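Long-range contact in cell division cycle protein 123 (Schizosaccharomyces pombe, PDB 4ZGP), which serves as an ATP-dependent folding chaperone that binds the gamma subunit of eIF2 and lets it assemble with the alpha and beta subunits: residues P46-L59 against F176-M188. Numbering follows the deposited sequence.
Sequences PKAKVIKPIPATVL and FSFELVLKEWFPM. With ADP (adenosine-5'-diphosphate), chain C.
Pro46 lays CB and CG obliquely against the ring of Phe186, CB lying 3.6 Å from Phe186 CE1, while adenine N1 of ADP sits over one face of that ring, offset toward its rim. Replacing Phe186 by an alanine is likely to open a gap beside Pro46 and to take from adenine N1 the aromatic face it sits over. The backbone here reads the base: ADP N6 donates to Glu184 O, and Phe186 N reaches ADP N1 almost straight (175°), a main-chain recognition of adenine consistent with the ATP-grasp fold. Lys183 bends at chi3 (-63°), bringing NZ to both ADP N7 (2.8 Å) and O2A.

The ladder holding this edge is antiparallel: Lys49 and Leu182 bond reciprocally, as do Ile51 and Leu180, and Glu184 N adds a bond to Lys47 O (2.9 Å). Past the strands, Lys52 bends at chi4 (58°), which takes its NZ to 2.9 Å from Glu179 OE1 in a salt bridge that uses the oxygen's anti lone pair; NZ also donates to Ser177 OG. Ser35 holds the same carboxylate oxygen. Ile54 CG2 packs 3.7 Å from Phe178 CB.

Strand 180-184 is the middle of three, between outer strands 48-51 and 112-115; helix 34-40 packs on Ala48, Val50 and Val181, whereas helix 95-107 meets Leu180 and Leu182 on the other face.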
ATOM      1  N   PRO A  46       3.774  -9.022  -5.794  1.00 27.35           N
ATOM      2  CA  PRO A  46       5.112  -9.531  -5.459  1.00 29.22           C
ATOM      3  C   PRO A  46       5.131 -10.293  -4.144  1.00 28.32           C
ATOM      4  O   PRO A  46       4.350 -10.026  -3.224  1.00 25.97           O
ATOM      5  CB  PRO A  46       5.955  -8.261  -5.379  1.00 34.51           C
ATOM      6  CG  PRO A  46       5.234  -7.275  -6.288  1.00 30.57           C
ATOM      7  CD  PRO A  46       3.779  -7.564  -6.002  1.00 29.71           C
ATOM      8  N   LYS A  47       6.027 -11.275  -4.064  1.00 27.78           N
ATOM      9  CA  LYS A  47       6.062 -12.160  -2.908  1.00 29.95           C
ATOM     10  C   LYS A  47       6.207 -11.416  -1.579  1.00 28.44           C
ATOM     11  O   LYS A  47       6.915 -10.404  -1.481  1.00 28.64           O
ATOM     12  CB  LYS A  47       7.210 -13.171  -3.060  1.00 28.84           C
ATOM     13  CG  LYS A  47       7.228 -14.248  -1.989  1.00 39.86           C
ATOM     14  CD  LYS A  47       8.342 -15.270  -2.253  1.00 47.56           C
ATOM     15  CE  LYS A  47       8.273 -16.444  -1.274  1.00 50.90           C
ATOM     16  NZ  LYS A  47       9.580 -17.162  -1.182  1.00 55.79           N
ATOM     17  N   ALA A  48       5.543 -11.932  -0.558  1.00 23.21           N
ATOM     18  CA  ALA A  48       5.574 -11.310   0.759  1.00 27.77           C
ATOM     19  C   ALA A  48       5.331 -12.335   1.848  1.00 31.09           C
ATOM     20  O   ALA A  48       4.756 -13.399   1.593  1.00 33.67           O
ATOM     21  CB  ALA A  48       4.524 -10.166   0.850  1.00 28.19           C
ATOM     22  N   LYS A  49       5.791 -12.030   3.058  1.00 25.57           N
ATOM     23  CA  LYS A  49       5.467 -12.838   4.231  1.00 28.72           C
ATOM     24  C   LYS A  49       4.710 -11.989   5.212  1.00 30.06           C
ATOM     25  O   LYS A  49       4.991 -10.799   5.372  1.00 31.29           O
ATOM     26  CB  LYS A  49       6.726 -13.396   4.913  1.00 29.94           C
ATOM     27  CG  LYS A  49       7.561 -14.307   4.034  1.00 39.37           C
ATOM     28  CD  LYS A  49       6.968 -15.706   3.955  1.00 39.61           C
ATOM     29  CE  LYS A  49       7.850 -16.642   3.138  1.00 50.57           C
ATOM     30  NZ  LYS A  49       7.311 -18.036   3.101  1.00 52.13           N
ATOM     31  N   VAL A  50       3.736 -12.588   5.880  1.00 26.12           N
ATOM     32  CA  VAL A  50       2.986 -11.853   6.881  1.00 25.79           C
ATOM     33  C   VAL A  50       3.154 -12.457   8.267  1.00 31.62           C
ATOM     34  O   VAL A  50       2.912 -13.646   8.466  1.00 35.16           O
ATOM     35  CB  VAL A  50       1.478 -11.796   6.526  1.00 30.99           C
ATOM     36  CG1 VAL A  50       0.738 -10.957   7.534  1.00 28.24           C
ATOM     37  CG2 VAL A  50       1.295 -11.207   5.148  1.00 28.52           C
ATOM     38  N   ILE A  51       3.576 -11.635   9.219  1.00 28.36           N
ATOM     39  CA  ILE A  51       3.610 -12.057  10.616  1.00 31.59           C
ATOM     40  C   ILE A  51       2.387 -11.530  11.355  1.00 28.39           C
ATOM     41  O   ILE A  51       2.263 -10.334  11.604  1.00 30.98           O
ATOM     42  CB  ILE A  51       4.889 -11.580  11.306  1.00 30.93           C
ATOM     43  CG1 ILE A  51       6.099 -12.188  10.606  1.00 32.90           C
ATOM     44  CG2 ILE A  51       4.862 -11.970  12.785  1.00 39.01           C
ATOM     45  CD1 ILE A  51       7.427 -11.577  11.043  1.00 37.79           C
ATOM     46  N   LYS A  52       1.470 -12.434  11.695  1.00 27.61           N
ATOM     47  CA  LYS A  52       0.171 -12.049  12.214  1.00 29.27           C
ATOM     48  C   LYS A  52      -0.313 -13.065  13.250  1.00 38.38           C
ATOM     49  O   LYS A  52      -0.323 -14.259  12.976  1.00 35.77           O
ATOM     50  CB  LYS A  52      -0.843 -11.936  11.076  1.00 32.44           C
ATOM     51  CG  LYS A  52      -2.177 -11.311  11.472  1.00 31.67           C
ATOM     52  CD  LYS A  52      -3.165 -11.391  10.315  1.00 30.98           C
ATOM     53  CE  LYS A  52      -4.513 -10.738  10.648  1.00 34.06           C
ATOM     54  NZ  LYS A  52      -4.381  -9.308  11.034  1.00 27.95           N
ATOM     55  N   PRO A  53      -0.690 -12.592  14.445  1.00 32.95           N
ATOM     56  CA  PRO A  53      -0.581 -11.180  14.823  1.00 34.69           C
ATOM     57  C   PRO A  53       0.862 -10.735  15.033  1.00 38.50           C
ATOM     58  O   PRO A  53       1.767 -11.558  15.168  1.00 37.02           O
ATOM     59  CB  PRO A  53      -1.368 -11.098  16.131  1.00 41.06           C
ATOM     60  CG  PRO A  53      -1.361 -12.482  16.665  1.00 40.73           C
ATOM     61  CD  PRO A  53      -1.373 -13.391  15.476  1.00 41.50           C
ATOM     62  N   ILE A  54       1.067  -9.429  15.029  1.00 35.02           N
ATOM     63  CA  ILE A  54       2.389  -8.863  15.244  1.00 41.53           C
ATOM     64  C   ILE A  54       2.842  -9.175  16.672  1.00 40.92           C
ATOM     65  O   ILE A  54       2.051  -9.075  17.608  1.00 45.40           O
ATOM     66  CB  ILE A  54       2.377  -7.330  14.970  1.00 37.85           C
ATOM     67  CG1 ILE A  54       3.793  -6.765  14.925  1.00 42.25           C
ATOM     68  CG2 ILE A  54       1.503  -6.591  15.989  1.00 35.55           C
ATOM     69  CD1 ILE A  54       3.841  -5.399  14.307  1.00 43.74           C
ATOM     70  N   PRO A  55       4.106  -9.603  16.839  1.00 42.20           N
ATOM     71  CA  PRO A  55       4.633  -9.860  18.187  1.00 42.37           C
ATOM     72  C   PRO A  55       4.476  -8.646  19.085  1.00 43.42           C
ATOM     73  O   PRO A  55       4.780  -7.533  18.664  1.00 43.03           O
ATOM     74  CB  PRO A  55       6.106 -10.178  17.933  1.00 42.17           C
ATOM     75  CG  PRO A  55       6.108 -10.786  16.560  1.00 40.74           C
ATOM     76  CD  PRO A  55       5.037 -10.044  15.785  1.00 38.11           C
ATOM     77  N   ALA A  56       3.986  -8.864  20.303  1.00 46.96           N
ATOM     78  CA  ALA A  56       3.679  -7.772  21.217  1.00 41.22           C
ATOM     79  C   ALA A  56       4.892  -6.898  21.554  1.00 44.79           C
ATOM     80  O   ALA A  56       4.748  -5.687  21.749  1.00 45.66           O
ATOM     81  CB  ALA A  56       3.066  -8.326  22.496  1.00 51.58           C
ATOM     82  N   THR A  57       6.084  -7.491  21.636  1.00 44.63           N
ATOM     83  CA  THR A  57       7.259  -6.686  21.969  1.00 44.05           C
ATOM     84  C   THR A  57       7.607  -5.766  20.802  1.00 46.15           C
ATOM     85  O   THR A  57       8.106  -4.663  21.007  1.00 44.38           O
ATOM     86  CB  THR A  57       8.488  -7.544  22.344  1.00 43.58           C
ATOM     87  OG1 THR A  57       8.921  -8.314  21.215  1.00 45.65           O
ATOM     88  CG2 THR A  57       8.141  -8.477  23.498  1.00 52.56           C
ATOM     89  N   VAL A  58       7.333  -6.218  19.579  1.00 42.72           N
ATOM     90  CA  VAL A  58       7.513  -5.373  18.406  1.00 35.40           C
ATOM     91  C   VAL A  58       6.523  -4.205  18.463  1.00 39.76           C
ATOM     92  O   VAL A  58       6.889  -3.042  18.249  1.00 39.19           O
ATOM     93  CB  VAL A  58       7.338  -6.175  17.087  1.00 34.44           C
ATOM     94  CG1 VAL A  58       7.210  -5.244  15.884  1.00 33.24           C
ATOM     95  CG2 VAL A  58       8.510  -7.126  16.880  1.00 30.22           C
ATOM     96  N   LEU A  59       5.272  -4.529  18.761  1.00 40.30           N
ATOM     97  CA  LEU A  59       4.208  -3.540  18.852  1.00 42.24           C
ATOM     98  C   LEU A  59       4.561  -2.477  19.883  1.00 45.92           C
ATOM     99  O   LEU A  59       4.373  -1.282  19.657  1.00 44.27           O
ATOM    100  CB  LEU A  59       2.892  -4.233  19.209  1.00 45.76           C
ATOM    101  CG  LEU A  59       1.558  -3.531  18.990  1.00 49.83           C
ATOM    102  CD1 LEU A  59       1.518  -2.916  17.617  1.00 46.49           C
ATOM    103  CD2 LEU A  59       0.436  -4.543  19.150  1.00 43.95           C
ATOM    104  N   PHE A 176      -9.864  -8.145  15.083  1.00 44.44           N
ATOM    105  CA  PHE A 176      -8.844  -7.446  14.310  1.00 42.63           C
ATOM    106  C   PHE A 176      -7.496  -7.675  14.973  1.00 38.65           C
ATOM    107  O   PHE A 176      -7.423  -7.799  16.187  1.00 37.12           O
ATOM    108  CB  PHE A 176      -9.158  -5.950  14.229  1.00 38.24           C
ATOM    109  CG  PHE A 176      -7.995  -5.110  13.788  1.00 32.88           C
ATOM    110  CD1 PHE A 176      -7.712  -4.942  12.437  1.00 31.91           C
ATOM    111  CD2 PHE A 176      -7.191  -4.467  14.725  1.00 38.15           C
ATOM    112  CE1 PHE A 176      -6.638  -4.155  12.032  1.00 29.95           C
ATOM    113  CE2 PHE A 176      -6.113  -3.688  14.327  1.00 36.26           C
ATOM    114  CZ  PHE A 176      -5.839  -3.528  12.981  1.00 30.04           C
ATOM    115  N   SER A 177      -6.428  -7.750  14.190  1.00 35.30           N
ATOM    116  CA  SER A 177      -5.092  -7.710  14.778  1.00 33.09           C
ATOM    117  C   SER A 177      -4.130  -6.953  13.861  1.00 32.63           C
ATOM    118  O   SER A 177      -4.282  -6.991  12.643  1.00 28.63           O
ATOM    119  CB  SER A 177      -4.564  -9.123  15.044  1.00 32.13           C
ATOM    120  OG  SER A 177      -4.295  -9.820  13.839  1.00 32.13           O
ATOM    121  N   PHE A 178      -3.136  -6.285  14.443  1.00 29.48           N
ATOM    122  CA  PHE A 178      -2.080  -5.695  13.639  1.00 28.21           C
ATOM    123  C   PHE A 178      -1.191  -6.809  13.081  1.00 32.25           C
ATOM    124  O   PHE A 178      -1.099  -7.901  13.652  1.00 32.47           O
ATOM    125  CB  PHE A 178      -1.265  -4.693  14.465  1.00 31.27           C
ATOM    126  CG  PHE A 178      -2.018  -3.447  14.807  1.00 33.36           C
ATOM    127  CD1 PHE A 178      -2.265  -2.485  13.837  1.00 34.62           C
ATOM    128  CD2 PHE A 178      -2.485  -3.230  16.090  1.00 31.82           C
ATOM    129  CE1 PHE A 178      -2.964  -1.336  14.139  1.00 36.89           C
ATOM    130  CE2 PHE A 178      -3.176  -2.069  16.411  1.00 37.91           C
ATOM    131  CZ  PHE A 178      -3.424  -1.121  15.427  1.00 39.49           C
ATOM    132  N   GLU A 179      -0.557  -6.544  11.945  1.00 26.66           N
ATOM    133  CA  GLU A 179       0.258  -7.544  11.273  1.00 27.01           C
ATOM    134  C   GLU A 179       1.520  -6.868  10.791  1.00 29.92           C
ATOM    135  O   GLU A 179       1.504  -5.684  10.461  1.00 27.87           O
ATOM    136  CB  GLU A 179      -0.508  -8.181  10.104  1.00 25.53           C
ATOM    137  CG  GLU A 179      -0.972  -7.142   9.089  1.00 26.48           C
ATOM    138  CD  GLU A 179      -2.117  -7.621   8.220  1.00 29.43           C
ATOM    139  OE1 GLU A 179      -2.962  -8.387   8.719  1.00 27.51           O
ATOM    140  OE2 GLU A 179      -2.178  -7.215   7.042  1.00 26.82           O
ATOM    141  N   LEU A 180       2.615  -7.616  10.790  1.00 30.20           N
ATOM    142  CA  LEU A 180       3.859  -7.151  10.226  1.00 30.63           C
ATOM    143  C   LEU A 180       4.053  -7.793   8.864  1.00 29.34           C
ATOM    144  O   LEU A 180       4.180  -9.015   8.735  1.00 28.81           O
ATOM    145  CB  LEU A 180       5.042  -7.477  11.152  1.00 27.19           C
ATOM    146  CG  LEU A 180       6.411  -7.184  10.543  1.00 32.55           C
ATOM    147  CD1 LEU A 180       6.518  -5.734  10.168  1.00 30.02           C
ATOM    148  CD2 LEU A 180       7.522  -7.565  11.523  1.00 36.80           C
ATOM    149  N   VAL A 181       4.079  -6.948   7.848  1.00 23.64           N
ATOM    150  CA  VAL A 181       4.247  -7.399   6.487  1.00 23.82           C
ATOM    151  C   VAL A 181       5.675  -7.164   6.041  1.00 25.50           C
ATOM    152  O   VAL A 181       6.197  -6.069   6.167  1.00 26.28           O
ATOM    153  CB  VAL A 181       3.275  -6.656   5.527  1.00 24.86           C
ATOM    154  CG1 VAL A 181       3.484  -7.119   4.099  1.00 23.98           C
ATOM    155  CG2 VAL A 181       1.831  -6.871   5.974  1.00 25.54           C
ATOM    156  N   LEU A 182       6.298  -8.205   5.515  1.00 25.76           N
ATOM    157  CA  LEU A 182       7.597  -8.072   4.885  1.00 27.59           C
ATOM    158  C   LEU A 182       7.468  -8.443   3.408  1.00 26.75           C
ATOM    159  O   LEU A 182       7.302  -9.606   3.046  1.00 25.98           O
ATOM    160  CB  LEU A 182       8.629  -8.970   5.598  1.00 25.37           C
ATOM    161  CG  LEU A 182       8.766  -8.659   7.089  1.00 29.18           C
ATOM    162  CD1 LEU A 182       9.634  -9.698   7.785  1.00 40.08           C
ATOM    163  CD2 LEU A 182       9.331  -7.236   7.313  1.00 31.39           C
ATOM    164  N   LYS A 183       7.524  -7.438   2.545  1.00 22.50           N
ATOM    165  CA  LYS A 183       7.493  -7.672   1.108  1.00 24.83           C
ATOM    166  C   LYS A 183       8.875  -7.890   0.568  1.00 28.26           C
ATOM    167  O   LYS A 183       9.781  -7.159   0.934  1.00 27.20           O
ATOM    168  CB  LYS A 183       6.851  -6.478   0.406  1.00 26.88           C
ATOM    169  CG  LYS A 183       5.451  -6.238   0.967  1.00 28.16           C
ATOM    170  CD  LYS A 183       4.766  -5.115   0.286  1.00 32.80           C
ATOM    171  CE  LYS A 183       5.502  -3.824   0.508  1.00 27.26           C
ATOM    172  NZ  LYS A 183       5.046  -2.883  -0.546  1.00 41.47           N
ATOM    173  N   GLU A 184       9.040  -8.851  -0.336  1.00 25.48           N
ATOM    174  CA  GLU A 184      10.339  -9.005  -0.983  1.00 27.46           C
ATOM    175  C   GLU A 184      10.705  -7.716  -1.706  1.00 34.04           C
ATOM    176  O   GLU A 184       9.913  -7.193  -2.474  1.00 27.85           O
ATOM    177  CB  GLU A 184      10.348 -10.168  -1.967  1.00 27.53           C
ATOM    178  CG  GLU A 184      11.663 -10.263  -2.719  1.00 34.83           C
ATOM    179  CD  GLU A 184      11.889 -11.615  -3.345  1.00 43.28           C
ATOM    180  OE1 GLU A 184      11.088 -12.543  -3.087  1.00 39.21           O
ATOM    181  OE2 GLU A 184      12.877 -11.738  -4.097  1.00 43.22           O
ATOM    182  N   TRP A 185      11.897  -7.196  -1.436  1.00 27.75           N
ATOM    183  CA  TRP A 185      12.365  -6.000  -2.105  1.00 26.72           C
ATOM    184  C   TRP A 185      12.760  -6.304  -3.535  1.00 33.55           C
ATOM    185  O   TRP A 185      13.347  -7.338  -3.826  1.00 32.97           O
ATOM    186  CB  TRP A 185      13.544  -5.378  -1.351  1.00 31.75           C
ATOM    187  CG  TRP A 185      14.152  -4.188  -2.060  1.00 32.23           C
ATOM    188  CD1 TRP A 185      13.788  -2.875  -1.927  1.00 32.14           C
ATOM    189  CD2 TRP A 185      15.224  -4.212  -3.002  1.00 35.35           C
ATOM    190  NE1 TRP A 185      14.566  -2.082  -2.733  1.00 36.07           N
ATOM    191  CE2 TRP A 185      15.455  -2.879  -3.406  1.00 36.50           C
ATOM    192  CE3 TRP A 185      16.003  -5.232  -3.558  1.00 35.17           C
ATOM    193  CZ2 TRP A 185      16.437  -2.542  -4.331  1.00 43.39           C
ATOM    194  CZ3 TRP A 185      16.984  -4.894  -4.474  1.00 40.97           C
ATOM    195  CH2 TRP A 185      17.191  -3.561  -4.853  1.00 41.25           C
ATOM    196  N   PHE A 186      12.424  -5.398  -4.440  1.00 30.37           N
ATOM    197  CA  PHE A 186      12.959  -5.468  -5.780  1.00 32.72           C
ATOM    198  C   PHE A 186      13.144  -4.043  -6.282  1.00 38.47           C
ATOM    199  O   PHE A 186      12.402  -3.135  -5.906  1.00 32.44           O
ATOM    200  CB  PHE A 186      12.045  -6.277  -6.697  1.00 41.63           C
ATOM    201  CG  PHE A 186      10.638  -5.794  -6.711  1.00 37.58           C
ATOM    202  CD1 PHE A 186       9.745  -6.170  -5.708  1.00 36.92           C
ATOM    203  CD2 PHE A 186      10.203  -4.937  -7.714  1.00 41.42           C
ATOM    204  CE1 PHE A 186       8.431  -5.709  -5.717  1.00 34.56           C
ATOM    205  CE2 PHE A 186       8.890  -4.478  -7.727  1.00 39.51           C
ATOM    206  CZ  PHE A 186       8.011  -4.865  -6.723  1.00 39.96           C
ATOM    207  N   PRO A 187      14.168  -3.826  -7.098  1.00 35.23           N
ATOM    208  CA  PRO A 187      14.293  -2.474  -7.634  1.00 35.67           C
ATOM    209  C   PRO A 187      13.123  -2.210  -8.582  1.00 33.48           C
ATOM    210  O   PRO A 187      12.860  -3.034  -9.452  1.00 42.79           O
ATOM    211  CB  PRO A 187      15.636  -2.515  -8.364  1.00 43.20           C
ATOM    212  CG  PRO A 187      15.784  -3.962  -8.780  1.00 46.22           C
ATOM    213  CD  PRO A 187      15.149  -4.764  -7.671  1.00 40.96           C
ATOM    214  N   MET A 188      12.398  -1.117  -8.405  1.00 39.51           N
ATOM    215  CA  MET A 188      11.299  -0.846  -9.328  1.00 34.63           C
ATOM    216  C   MET A 188      11.420   0.547  -9.932  1.00 34.66           C
ATOM    217  O   MET A 188      11.831   1.490  -9.261  1.00 41.19           O
ATOM    218  CB  MET A 188       9.934  -1.037  -8.648  1.00 42.33           C
ATOM    219  CG  MET A 188       9.688  -0.241  -7.388  1.00 44.56           C
ATOM    220  SD  MET A 188       7.910   0.022  -7.110  1.00 62.14           S
ATOM    221  CE  MET A 188       7.228  -1.619  -7.218  1.00 39.42           C
TER
HETATM  222  PB  ADP C 301       1.347   2.901  -0.328  0.69 45.51           P
HETATM  223  O1B ADP C 301       0.187   2.294  -1.102  0.69 40.65           O
HETATM  224  O2B ADP C 301       1.083   3.052   1.159  0.69 37.78           O
HETATM  225  O3B ADP C 301       1.927   4.091  -1.063  0.69 37.41           O
HETATM  226  PA  ADP C 301       2.996   0.827  -1.501  0.69 35.58           P
HETATM  227  O1A ADP C 301       2.063   1.041  -2.667  0.69 42.32           O
HETATM  228  O2A ADP C 301       3.251  -0.544  -0.898  0.69 36.30           O
HETATM  229  O3A ADP C 301       2.533   1.788  -0.287  0.69 44.21           O
HETATM  230  O5' ADP C 301       4.418   1.427  -1.944  0.69 44.51           O
HETATM  231  C5' ADP C 301       4.894   2.696  -1.496  0.69 38.19           C
HETATM  232  C4' ADP C 301       6.121   2.972  -2.348  0.69 41.03           C
HETATM  233  O4' ADP C 301       7.202   2.154  -1.896  0.69 37.77           O
HETATM  234  C3' ADP C 301       5.863   2.583  -3.795  0.69 38.87           C
HETATM  235  O3' ADP C 301       5.560   3.732  -4.592  0.69 41.30           O
HETATM  236  C2' ADP C 301       7.137   1.908  -4.258  0.69 41.25           C
HETATM  237  O2' ADP C 301       7.948   2.806  -5.020  0.69 45.64           O
HETATM  238  C1' ADP C 301       7.877   1.529  -2.993  0.69 36.94           C
HETATM  239  N9  ADP C 301       7.779   0.056  -2.842  0.69 36.80           N
HETATM  240  C8  ADP C 301       6.690  -0.612  -2.403  0.69 36.24           C
HETATM  241  N7  ADP C 301       6.919  -1.953  -2.383  0.69 39.00           N
HETATM  242  C5  ADP C 301       8.184  -2.157  -2.818  0.69 34.50           C
HETATM  243  C6  ADP C 301       9.057  -3.335  -3.029  0.69 34.40           C
HETATM  244  N6  ADP C 301       8.584  -4.580  -2.758  0.69 32.35           N
HETATM  245  N1  ADP C 301      10.318  -3.123  -3.493  0.69 28.14           N
HETATM  246  C2  ADP C 301      10.764  -1.872  -3.743  0.69 35.16           C
HETATM  247  N3  ADP C 301      10.025  -0.755  -3.573  0.69 37.18           N
HETATM  248  C4  ADP C 301       8.747  -0.831  -3.118  0.69 39.63           C
HETATM  249  O   HOH W   1       7.428  -7.630  -2.817  1.00 38.30           O
HETATM  250  O   HOH W   2      -6.943  -8.033  11.203  1.00 29.99           O